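Local coordinates for protein 3-deoxy-d-manno-octulosonic-acid transferase (Acinetobacter baumannii, PDB 4BFC) that probably transfers Kdo from CMP-Kdo to lipid A precursors during lipopolysaccharide assembly, the crystallised part being its C-terminal CMP-Kdo binding domain, at residues A[41-55]-A[69-83]. Sequence-based numbering, arbitrary orientation.
With BME (beta-mercaptoethanol), chain D; SO4 (sulfate ion), chain B.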
loop_
_atom_site.group_PDB
_atom_site.type_symbol
_atom_site.label_atom_id
_atom_site.label_comp_id
_atom_site.label_asym_id
_atom_site.label_seq_id
_atom_site.Cartn_x
_atom_site.Cartn_y
_atom_site.Cartn_z
ATOM N N ASN A 41 -36.816 2.448 -4.267
ATOM C CA ASN A 41 -37.020 3.797 -4.797
ATOM C C ASN A 41 -35.881 4.758 -4.467
ATOM O O ASN A 41 -36.089 5.974 -4.286
ATOM C CB ASN A 41 -38.374 4.377 -4.348
ATOM C CG ASN A 41 -39.527 3.434 -4.613
ATOM O OD1 ASN A 41 -39.872 3.149 -5.760
ATOM N ND2 ASN A 41 -40.124 2.932 -3.542
ATOM N N ARG A 42 -34.658 4.224 -4.374
ATOM C CA ARG A 42 -33.502 5.068 -4.281
ATOM C C ARG A 42 -32.669 4.762 -5.540
ATOM O O ARG A 42 -32.812 3.651 -6.158
ATOM C CB ARG A 42 -32.630 4.709 -3.054
ATOM C CG ARG A 42 -33.328 4.850 -1.696
ATOM C CD ARG A 42 -33.809 6.279 -1.507
ATOM N NE ARG A 42 -32.801 7.338 -1.334
ATOM C CZ ARG A 42 -32.192 7.654 -0.198
ATOM N NH1 ARG A 42 -32.467 6.957 0.929
ATOM N NH2 ARG A 42 -31.395 8.706 -0.173
ATOM N N GLN A 43 -31.904 5.756 -5.942
ATOM C CA GLN A 43 -30.870 5.544 -6.985
ATOM C C GLN A 43 -29.512 5.572 -6.276
ATOM O O GLN A 43 -29.077 6.614 -5.794
ATOM C CB GLN A 43 -30.918 6.606 -8.051
ATOM C CG GLN A 43 -32.156 6.497 -8.887
ATOM C CD GLN A 43 -32.269 7.662 -9.855
ATOM O OE1 GLN A 43 -32.052 8.830 -9.501
ATOM N NE2 GLN A 43 -32.563 7.338 -11.094
ATOM N N VAL A 44 -28.888 4.379 -6.242
ATOM C CA VAL A 44 -27.628 4.209 -5.478
ATOM C C VAL A 44 -26.417 4.367 -6.411
ATOM O O VAL A 44 -26.297 3.590 -7.409
ATOM C CB VAL A 44 -27.562 2.816 -4.860
ATOM C CG1 VAL A 44 -26.247 2.658 -4.071
ATOM C CG2 VAL A 44 -28.779 2.694 -3.908
ATOM N N VAL A 45 -25.610 5.383 -6.110
ATOM C CA VAL A 45 -24.370 5.657 -6.878
ATOM C C VAL A 45 -23.199 5.393 -5.927
ATOM O O VAL A 45 -23.241 5.891 -4.777
ATOM C CB VAL A 45 -24.374 7.088 -7.489
ATOM C CG1 VAL A 45 -25.688 7.293 -8.274
ATOM C CG2 VAL A 45 -24.231 8.241 -6.493
ATOM N N THR A 46 -22.167 4.716 -6.433
ATOM C CA THR A 46 -21.097 4.317 -5.485
ATOM C C THR A 46 -19.716 4.813 -5.934
ATOM O O THR A 46 -19.347 4.628 -7.153
ATOM C CB THR A 46 -21.169 2.794 -5.382
ATOM O OG1 THR A 46 -22.371 2.452 -4.699
ATOM C CG2 THR A 46 -19.977 2.153 -4.587
ATOM N N ILE A 47 -18.919 5.406 -5.053
ATOM C CA ILE A 47 -17.550 5.692 -5.364
ATOM C C ILE A 47 -16.703 4.697 -4.533
ATOM O O ILE A 47 -16.799 4.658 -3.306
ATOM C CB ILE A 47 -17.057 7.129 -5.143
ATOM C CG1 ILE A 47 -17.213 7.556 -3.666
ATOM C CG2 ILE A 47 -17.856 8.101 -6.027
ATOM C CD1 ILE A 47 -16.873 9.014 -3.358
ATOM N N ALA A 48 -15.961 3.895 -5.254
ATOM C CA ALA A 48 -15.339 2.681 -4.663
ATOM C C ALA A 48 -13.854 2.746 -4.756
ATOM O O ALA A 48 -13.291 3.176 -5.768
ATOM C CB ALA A 48 -15.857 1.440 -5.383
ATOM N N SER A 49 -13.196 2.285 -3.681
ATOM C CA SER A 49 -11.713 2.309 -3.642
ATOM C C SER A 49 -11.106 3.692 -3.908
ATOM O O SER A 49 -10.145 3.843 -4.674
ATOM C CB SER A 49 -11.135 1.258 -4.573
ATOM O OG SER A 49 -11.572 -0.016 -4.157
ATOM N N THR A 50 -11.664 4.695 -3.261
ATOM C CA THR A 50 -11.293 6.077 -3.494
ATOM C C THR A 50 -10.045 6.451 -2.712
ATOM O O THR A 50 -9.722 5.889 -1.647
ATOM C CB THR A 50 -12.426 7.061 -3.117
ATOM O OG1 THR A 50 -12.899 6.767 -1.804
ATOM C CG2 THR A 50 -13.599 6.918 -4.135
ATOM N N HIS A 51 -9.338 7.429 -3.278
ATOM C CA HIS A 51 -8.192 8.150 -2.693
ATOM C C HIS A 51 -8.450 9.634 -2.675
ATOM O O HIS A 51 -9.240 10.114 -3.518
ATOM C CB HIS A 51 -6.948 7.954 -3.565
ATOM C CG HIS A 51 -6.467 6.522 -3.722
ATOM N ND1 HIS A 51 -5.177 6.173 -3.507
ATOM C CD2 HIS A 51 -7.139 5.357 -4.085
ATOM C CE1 HIS A 51 -5.043 4.842 -3.796
ATOM N NE2 HIS A 51 -6.226 4.358 -4.126
ATOM N N ALA A 52 -7.735 10.391 -1.814
ATOM C CA ALA A 52 -7.805 11.866 -1.825
ATOM C C ALA A 52 -7.255 12.315 -3.187
ATOM O O ALA A 52 -6.249 11.777 -3.663
ATOM C CB ALA A 52 -6.972 12.456 -0.724
ATOM N N PRO A 53 -7.874 13.308 -3.829
ATOM C CA PRO A 53 -8.991 14.206 -3.421
ATOM C C PRO A 53 -10.310 13.765 -4.086
ATOM O O PRO A 53 -11.263 14.559 -4.220
ATOM C CB PRO A 53 -8.531 15.546 -4.018
ATOM C CG PRO A 53 -7.966 15.138 -5.307
ATOM C CD PRO A 53 -7.213 13.831 -5.046
ATOM N N GLU A 54 -10.395 12.504 -4.451
ATOM C CA GLU A 54 -11.570 11.977 -5.226
ATOM C C GLU A 54 -12.897 12.122 -4.437
ATOM O O GLU A 54 -13.915 12.440 -5.056
ATOM C CB GLU A 54 -11.383 10.540 -5.630
ATOM C CG GLU A 54 -10.223 10.300 -6.577
ATOM C CD GLU A 54 -10.059 8.830 -6.949
ATOM O OE1 GLU A 54 -10.159 7.939 -6.032
ATOM O OE2 GLU A 54 -9.889 8.528 -8.146
ATOM N N GLU A 55 -12.925 11.794 -3.129
ATOM C CA GLU A 55 -14.143 11.939 -2.328
ATOM C C GLU A 55 -14.593 13.410 -2.304
ATOM O O GLU A 55 -15.788 13.653 -2.621
ATOM C CB GLU A 55 -14.053 11.414 -0.911
ATOM C CG GLU A 55 -13.602 9.936 -0.749
ATOM C CD GLU A 55 -12.110 9.844 -0.543
ATOM O OE1 GLU A 55 -11.381 10.871 -0.425
ATOM O OE2 GLU A 55 -11.626 8.705 -0.471
ATOM N N ASP A 69 -32.620 16.101 -5.134
ATOM C CA ASP A 69 -33.252 14.856 -5.465
ATOM C C ASP A 69 -32.908 13.873 -4.362
ATOM O O ASP A 69 -31.837 13.246 -4.425
ATOM C CB ASP A 69 -32.746 14.369 -6.852
ATOM C CG ASP A 69 -33.424 13.105 -7.308
ATOM O OD1 ASP A 69 -34.236 12.520 -6.549
ATOM O OD2 ASP A 69 -33.151 12.682 -8.460
ATOM N N ARG A 70 -33.810 13.740 -3.373
ATOM C CA ARG A 70 -33.668 12.870 -2.180
ATOM C C ARG A 70 -33.676 11.387 -2.507
ATOM O O ARG A 70 -33.410 10.520 -1.624
ATOM C CB ARG A 70 -34.789 13.142 -1.148
ATOM C CG ARG A 70 -34.700 14.479 -0.429
ATOM C CD ARG A 70 -33.270 14.950 -0.227
ATOM N NE ARG A 70 -32.626 14.256 0.891
ATOM C CZ ARG A 70 -32.447 14.775 2.101
ATOM N NH1 ARG A 70 -32.861 16.018 2.354
ATOM N NH2 ARG A 70 -31.857 14.059 3.058
ATOM N N LYS A 71 -33.994 11.050 -3.752
ATOM C CA LYS A 71 -33.971 9.653 -4.175
ATOM C C LYS A 71 -32.488 9.181 -4.248
ATOM O O LYS A 71 -32.208 7.998 -4.110
ATOM C CB LYS A 71 -34.579 9.421 -5.560
ATOM C CG LYS A 71 -36.058 9.029 -5.605
ATOM C CD LYS A 71 -36.532 8.867 -7.062
ATOM C CE LYS A 71 -35.819 7.752 -7.850
ATOM N NZ LYS A 71 -36.686 6.565 -8.167
ATOM N N LEU A 72 -31.606 10.098 -4.595
ATOM C CA LEU A 72 -30.191 9.670 -4.874
ATOM C C LEU A 72 -29.547 9.379 -3.517
ATOM O O LEU A 72 -29.836 10.052 -2.527
ATOM C CB LEU A 72 -29.401 10.829 -5.521
ATOM C CG LEU A 72 -29.635 11.079 -7.001
ATOM C CD1 LEU A 72 -28.973 12.384 -7.374
ATOM C CD2 LEU A 72 -28.976 9.957 -7.804
ATOM N N VAL A 73 -28.580 8.472 -3.490
ATOM C CA VAL A 73 -27.737 8.337 -2.278
ATOM C C VAL A 73 -26.438 7.833 -2.822
ATOM O O VAL A 73 -26.428 7.016 -3.767
ATOM C CB VAL A 73 -28.310 7.306 -1.309
ATOM C CG1 VAL A 73 -28.660 5.939 -1.954
ATOM C CG2 VAL A 73 -27.408 7.200 -0.076
ATOM N N CYS A 74 -25.375 8.368 -2.247
ATOM C CA CYS A 74 -23.986 7.941 -2.668
ATOM C C CYS A 74 -23.361 7.086 -1.590
ATOM O O CYS A 74 -23.166 7.540 -0.490
ATOM C CB CYS A 74 -23.161 9.143 -2.927
ATOM S SG CYS A 74 -21.502 8.759 -3.446
ATOM N N ILE A 75 -22.977 5.878 -1.974
ATOM C CA ILE A 75 -22.150 5.011 -1.101
ATOM C C ILE A 75 -20.671 5.372 -1.332
ATOM O O ILE A 75 -20.233 5.407 -2.514
ATOM C CB ILE A 75 -22.430 3.517 -1.378
ATOM C CG1 ILE A 75 -23.910 3.171 -1.074
ATOM C CG2 ILE A 75 -21.408 2.650 -0.543
ATOM C CD1 ILE A 75 -24.285 1.705 -1.273
ATOM N N VAL A 76 -19.887 5.591 -0.266
ATOM C CA VAL A 76 -18.437 5.954 -0.395
ATOM C C VAL A 76 -17.597 4.860 0.289
ATOM O O VAL A 76 -17.851 4.557 1.445
ATOM C CB VAL A 76 -18.158 7.338 0.255
ATOM C CG1 VAL A 76 -16.694 7.658 0.091
ATOM C CG2 VAL A 76 -18.996 8.405 -0.485
ATOM N N VAL A 77 -16.667 4.259 -0.465
ATOM C CA VAL A 77 -15.860 3.143 0.058
ATOM C C VAL A 77 -14.381 3.542 -0.093
ATOM O O VAL A 77 -13.744 3.255 -1.122
ATOM C CB VAL A 77 -16.165 1.810 -0.663
ATOM C CG1 VAL A 77 -15.551 0.642 0.140
ATOM C CG2 VAL A 77 -17.661 1.646 -0.993
ATOM N N PRO A 78 -13.809 4.253 0.856
ATOM C CA PRO A 78 -12.403 4.706 0.679
ATOM C C PRO A 78 -11.442 3.482 0.650
ATOM O O PRO A 78 -11.728 2.378 1.267
ATOM C CB PRO A 78 -12.128 5.525 1.967
ATOM C CG PRO A 78 -13.534 6.002 2.280
ATOM C CD PRO A 78 -14.360 4.773 2.133
ATOM N N ARG A 79 -10.390 3.560 -0.166
ATOM C CA ARG A 79 -9.464 2.424 -0.331
ATOM C C ARG A 79 -8.742 2.073 0.960
ATOM O O ARG A 79 -8.520 0.903 1.275
ATOM C CB ARG A 79 -8.439 2.846 -1.411
ATOM C CG ARG A 79 -7.345 1.785 -1.645
ATOM C CD ARG A 79 -7.946 0.480 -2.142
ATOM N NE ARG A 79 -6.897 -0.499 -2.486
ATOM C CZ ARG A 79 -7.098 -1.747 -2.787
ATOM N NH1 ARG A 79 -8.337 -2.244 -2.783
ATOM N NH2 ARG A 79 -6.022 -2.488 -3.184
ATOM N N HIS A 80 -8.359 3.111 1.697
ATOM C CA HIS A 80 -7.537 2.923 2.877
ATOM C C HIS A 80 -8.299 3.106 4.158
ATOM O O HIS A 80 -8.750 4.222 4.498
ATOM C CB HIS A 80 -6.346 3.841 2.858
ATOM C CG HIS A 80 -5.535 3.746 1.594
ATOM N ND1 HIS A 80 -5.711 4.610 0.562
ATOM C CD2 HIS A 80 -4.634 2.791 1.174
ATOM C CE1 HIS A 80 -4.894 4.219 -0.455
ATOM N NE2 HIS A 80 -4.209 3.133 -0.051
ATOM N N PRO A 81 -8.409 2.014 4.973
ATOM C CA PRO A 81 -9.160 2.198 6.236
ATOM C C PRO A 81 -8.738 3.320 7.196
ATOM O O PRO A 81 -9.610 3.896 7.938
ATOM C CB PRO A 81 -9.128 0.794 6.874
ATOM C CG PRO A 81 -9.084 -0.100 5.668
ATOM C CD PRO A 81 -8.097 0.597 4.749
ATOM N N GLU A 82 -7.436 3.691 7.198
ATOM C CA GLU A 82 -6.967 4.706 8.101
ATOM C C GLU A 82 -7.628 6.060 7.764
ATOM O O GLU A 82 -7.754 6.889 8.617
ATOM C CB GLU A 82 -5.428 4.833 8.120
ATOM C CG GLU A 82 -4.807 5.273 6.815
ATOM C CD GLU A 82 -3.348 5.836 6.988
ATOM O OE1 GLU A 82 -2.915 6.039 8.120
ATOM O OE2 GLU A 82 -2.759 6.117 5.954
ATOM N N ARG A 83 -8.151 6.155 6.528
ATOM C CA ARG A 83 -8.807 7.360 6.051
ATOM C C ARG A 83 -10.300 7.420 6.299
ATOM O O ARG A 83 -10.924 8.400 5.935
ATOM C CB ARG A 83 -8.540 7.627 4.537
ATOM C CG ARG A 83 -7.108 8.008 4.205
ATOM C CD ARG A 83 -6.919 8.480 2.791
ATOM N NE ARG A 83 -7.644 9.738 2.523
ATOM C CZ ARG A 83 -8.705 9.798 1.724
ATOM N NH1 ARG A 83 -9.182 8.704 1.098
ATOM N NH2 ARG A 83 -9.293 10.993 1.533
HETATM C C1 BME D . -4.854 0.815 6.954
HETATM C C2 BME D . -4.955 0.990 8.418
HETATM O O1 BME D . -5.230 2.011 6.271
HETATM S S2 BME D . -3.383 1.676 9.002
HETATM S S SO4 B . -3.072 1.221 -2.838
HETATM O O1 SO4 B . -2.015 0.261 -3.322
HETATM O O2 SO4 B . -3.619 1.926 -4.029
HETATM O O3 SO4 B . -2.586 2.290 -1.914
HETATM O O4 SO4 B . -4.123 0.376 -2.313
HETATM O O HOH W 1 -10.976 -1.177 -1.768
HETATM O O HOH W 2 -8.194 5.898 0.572
#
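K71, Q43 and R42 interlock where strands 43-50 and 72-78 begin. K71 lays its aliphatic chain along the N41 backbone, CG 3.3 Å from N41 O and CE against Q43 CG. The K71 carbonyl oxygen takes two donors from opposite faces of its plane, Q43 N and, at 2.9 Å, R42 NE. The R42 chain, bent at chi2 and chi3 (-59° and -69°), curls back to the start of strand 72-78, where NH2 hydrogen-bonds to L72 O at 3.1 Å. V73 covers one face of this guanidinium; T111 O also binds NH2, and H108 O binds NH1. On the other side of the sheet, Q43 rests CB and OE1 on CD2 of L72, beside L196 of helix 185-197. From there the strands run parallel, with alternating backbone bonds from Q43 to V77; on one face V44 CG1 meets I75 CD1 at 3.5 Å, on the other I47 CD1 lies against both V76 methyls. A beta bulge between A48 and T50 shifts the register by one. Beyond it, R83 grips E55 end-on, NH2 to OE1 and NH1 to OE2, both 2.9 Å, in the guanidinium plane. T50 OG1 donates to OE2 from the opposite face of the carboxylate, and R83 NE reaches N165 O of a second subunit. At the strands' C-terminal ends the edge of H80 points at the face of H51 in a T-shaped pair (planes at 84°), while H51 NE2 is hydrogen-bonded to H145 NE2. Sulfate O4 accepts from R79 NE at 2.9 Å and O3 from H80 NE2 at 2.6 Å; the ion, probably from the crystallisation liquor, may mark an anion-binding pocket there. Joined through helix 54-68, the strands form a beta-alpha-beta unit of a Rossmann-like parallel sheet, as in the C-terminal domain of GT-B glycosyltransferases.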